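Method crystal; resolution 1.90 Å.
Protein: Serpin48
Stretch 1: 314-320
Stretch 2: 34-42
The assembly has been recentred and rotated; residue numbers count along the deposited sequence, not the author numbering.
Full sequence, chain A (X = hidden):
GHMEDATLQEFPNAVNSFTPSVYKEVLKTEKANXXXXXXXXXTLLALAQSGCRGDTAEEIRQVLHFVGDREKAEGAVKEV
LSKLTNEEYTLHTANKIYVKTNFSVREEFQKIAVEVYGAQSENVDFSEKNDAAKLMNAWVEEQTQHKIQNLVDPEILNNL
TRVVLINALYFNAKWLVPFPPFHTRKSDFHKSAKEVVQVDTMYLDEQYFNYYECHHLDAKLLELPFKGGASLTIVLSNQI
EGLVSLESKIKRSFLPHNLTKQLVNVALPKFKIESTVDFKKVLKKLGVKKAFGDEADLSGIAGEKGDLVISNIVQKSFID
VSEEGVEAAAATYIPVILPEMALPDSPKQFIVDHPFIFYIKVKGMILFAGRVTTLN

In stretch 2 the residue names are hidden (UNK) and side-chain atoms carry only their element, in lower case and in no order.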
# COMPACT_ATOMS: atom_id res chain seq x y z
N VAL A 314 7.93 0.92 9.62
CA VAL A 314 7.96 2.07 8.74
C VAL A 314 7.74 1.65 7.30
O VAL A 314 8.51 0.87 6.74
CB VAL A 314 9.30 2.86 8.89
CG1 VAL A 314 9.26 4.13 8.04
CG2 VAL A 314 9.51 3.23 10.33
N GLN A 315 6.64 2.13 6.73
CA GLN A 315 6.39 1.94 5.31
C GLN A 315 6.66 3.21 4.53
O GLN A 315 6.27 4.29 4.94
CB GLN A 315 4.95 1.49 5.07
CG GLN A 315 4.65 1.17 3.61
CD GLN A 315 3.24 0.68 3.41
OE1 GLN A 315 2.98 -0.52 3.48
NE2 GLN A 315 2.32 1.61 3.15
N LYS A 316 7.33 3.07 3.40
CA LYS A 316 7.47 4.19 2.49
C LYS A 316 7.18 3.72 1.09
O LYS A 316 7.63 2.65 0.68
CB LYS A 316 8.88 4.78 2.55
CG LYS A 316 9.00 6.11 1.84
CD LYS A 316 10.32 6.77 2.22
CE LYS A 316 10.36 8.22 1.73
NZ LYS A 316 11.53 8.98 2.27
N SER A 317 6.40 4.52 0.36
CA SER A 317 5.98 4.16 -0.99
C SER A 317 5.68 5.42 -1.79
O SER A 317 5.49 6.50 -1.22
CB SER A 317 4.74 3.26 -0.94
OG SER A 317 3.59 3.99 -0.54
N PHE A 318 5.67 5.29 -3.11
CA PHE A 318 5.24 6.36 -3.99
C PHE A 318 4.48 5.81 -5.18
O PHE A 318 4.52 4.60 -5.47
CB PHE A 318 6.43 7.17 -4.49
CG PHE A 318 7.28 6.44 -5.49
CD1 PHE A 318 8.23 5.53 -5.06
CD2 PHE A 318 7.13 6.67 -6.84
CE1 PHE A 318 9.01 4.85 -5.97
CE2 PHE A 318 7.91 6.00 -7.76
CZ PHE A 318 8.85 5.09 -7.33
N ILE A 319 3.76 6.70 -5.83
CA ILE A 319 3.06 6.40 -7.07
C ILE A 319 3.21 7.60 -7.99
O ILE A 319 3.19 8.76 -7.54
CB ILE A 319 1.58 6.12 -6.84
CG1 ILE A 319 0.93 5.63 -8.15
CG2 ILE A 319 0.89 7.39 -6.33
CD1 ILE A 319 -0.52 5.20 -7.99
N ASP A 320 3.39 7.33 -9.26
CA ASP A 320 3.60 8.38 -10.23
C ASP A 320 2.71 8.07 -11.42
O ASP A 320 2.97 7.13 -12.17
CB ASP A 320 5.07 8.47 -10.61
CG ASP A 320 5.40 9.75 -11.37
OD1 ASP A 320 6.61 10.06 -11.51
OD2 ASP A 320 4.45 10.44 -11.82
N UNK A 34 -2.11 11.10 0.38
CA UNK A 34 -1.30 10.00 0.85
C UNK A 34 -1.49 8.72 0.02
O UNK A 34 -2.45 8.59 -0.78
c UNK A 34 -5.24 7.96 3.46
c UNK A 34 -5.05 9.34 3.57
c UNK A 34 -4.22 7.17 3.00
c UNK A 34 -1.47 9.74 2.37
c UNK A 34 -2.99 7.75 2.65
c UNK A 34 -3.83 9.90 3.22
c UNK A 34 -2.80 9.12 2.76
N UNK A 35 -0.54 7.81 0.22
CA UNK A 35 -0.53 6.49 -0.41
C UNK A 35 -0.10 5.49 0.66
O UNK A 35 0.83 5.76 1.42
c UNK A 35 0.69 5.13 -2.30
c UNK A 35 -0.58 4.71 -3.03
c UNK A 35 1.85 5.24 -3.29
c UNK A 35 0.46 6.47 -1.58
N UNK A 36 -0.81 4.36 0.74
CA UNK A 36 -0.49 3.31 1.69
C UNK A 36 -0.75 1.93 1.09
O UNK A 36 -1.62 1.77 0.23
c UNK A 36 -1.28 3.48 3.03
c UNK A 36 -2.82 3.45 2.79
c UNK A 36 -0.82 2.44 4.09
N UNK A 37 0.06 0.94 1.51
CA UNK A 37 -0.17 -0.44 1.13
C UNK A 37 -0.50 -1.28 2.36
O UNK A 37 0.40 -1.83 3.00
c UNK A 37 1.03 -1.04 0.43
o UNK A 37 0.73 -2.38 0.04
N UNK A 38 -1.79 -1.37 2.70
CA UNK A 38 -2.15 -2.27 3.80
C UNK A 38 -1.70 -3.71 3.51
O UNK A 38 -1.21 -4.42 4.41
c UNK A 38 -3.94 -0.74 3.31
c UNK A 38 -2.94 -0.60 2.19
c UNK A 38 -3.67 -2.14 3.87
N UNK A 39 -1.83 -4.13 2.26
CA UNK A 39 -1.41 -5.48 1.88
C UNK A 39 0.05 -5.74 2.23
O UNK A 39 0.36 -6.71 2.93
c UNK A 39 0.82 -8.90 -1.12
c UNK A 39 -0.38 -9.17 -0.49
c UNK A 39 1.24 -7.59 -1.26
c UNK A 39 0.45 -6.56 -0.79
c UNK A 39 -1.60 -5.70 0.38
c UNK A 39 -0.75 -6.82 -0.16
c UNK A 39 -1.15 -8.14 -0.01
N UNK A 40 0.95 -4.88 1.76
CA UNK A 40 2.38 -5.13 1.96
C UNK A 40 2.75 -5.12 3.45
O UNK A 40 3.48 -6.00 3.94
o UNK A 40 4.52 -4.59 0.93
c UNK A 40 3.21 -4.12 1.16
N UNK A 41 2.23 -4.13 4.17
CA UNK A 41 2.44 -4.07 5.61
C UNK A 41 1.97 -5.40 6.22
O UNK A 41 2.63 -5.96 7.11
c UNK A 41 1.68 -2.90 6.20
N UNK A 42 0.84 -5.89 5.74
CA UNK A 42 0.25 -7.12 6.27
C UNK A 42 1.17 -8.32 6.08
O UNK A 42 1.32 -9.13 6.98
c UNK A 42 -1.11 -7.39 5.63
O HOH W 1 3.19 4.21 2.19

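Position 34 carries one carbon followed by a ring of six carbons. The ring lacks an oxygen, so this is Phe34. Its side chain stays out of reach of stretch 1.

Position 35 has four side-chain carbons, forked at the second. That pattern is leucine, Leu35. CA-to-CB points toward stretch 1. Leu35 CD2 lies 3.3 Å from Phe318 C and 3.5 Å from Ser317 OG. Leu35 CD2 also packs 3.7 Å from Ile319 CB, an apolar contact.

Position 36 has one carbon carrying two more, three in all. The fork at CB, with no oxygen, reads as valine, Val36. CA-to-CB points away overall, yet Val36 CG2 comes 3.4 Å from Gln315 NE2 as modelled.

Position 37 has one carbon and one oxygen. This is Ser37. CA-to-CB points sideways, and Ser37 CB lies near the end of the Gln315 amide. The residue sits right before a helix and caps it: Ser37 OG accepts from the backbone N of position 40 at 3.0 Å.

Position 38 has three carbons that close a ring onto the backbone N. Only proline does this, so it is Pro38. Its CA-to-CB bond points away from stretch 1, and the residue opens the helix.

Position 39 again shows one carbon and a six-carbon ring. It is Phe39, with CA-to-CB sideways and no contact.

Position 40 has one carbon and one oxygen, hence Ser40. CA-to-CB points toward stretch 1, but the side chain only comes near the end of the Gln315 amide.

Position 41 has a single carbon, so it is Ala41. Its CB also lies near the end of the Gln315 amide. Ala41 N donates to Ser37 O at 3.2 Å, a helical bond.

Position 42 also has a single carbon and is Ala42. It is out of reach. Ala42 N donates to Pro38 O at 2.9 Å.

The contact has two parts. At one, Leu35 lies against Ser317 and Ile319, whose CA-to-CB bonds both point toward stretch 2, and against the strand backbone at Phe318. At the other, the extended side chain of Gln315 reaches the start of the helix. Its amide lies close to both polar backbone atoms of Ser37, but the modelled orientation is probably turned over, so the individual bonds are left open. Water 1 links the two stretches: its O donates to Leu35 O at 2.9 Å and hydrogen-bonds Ser317 OG at 2.8 Å. The two strands cross at 117°.

Stretch 2 34-42: FLVSPFSAA
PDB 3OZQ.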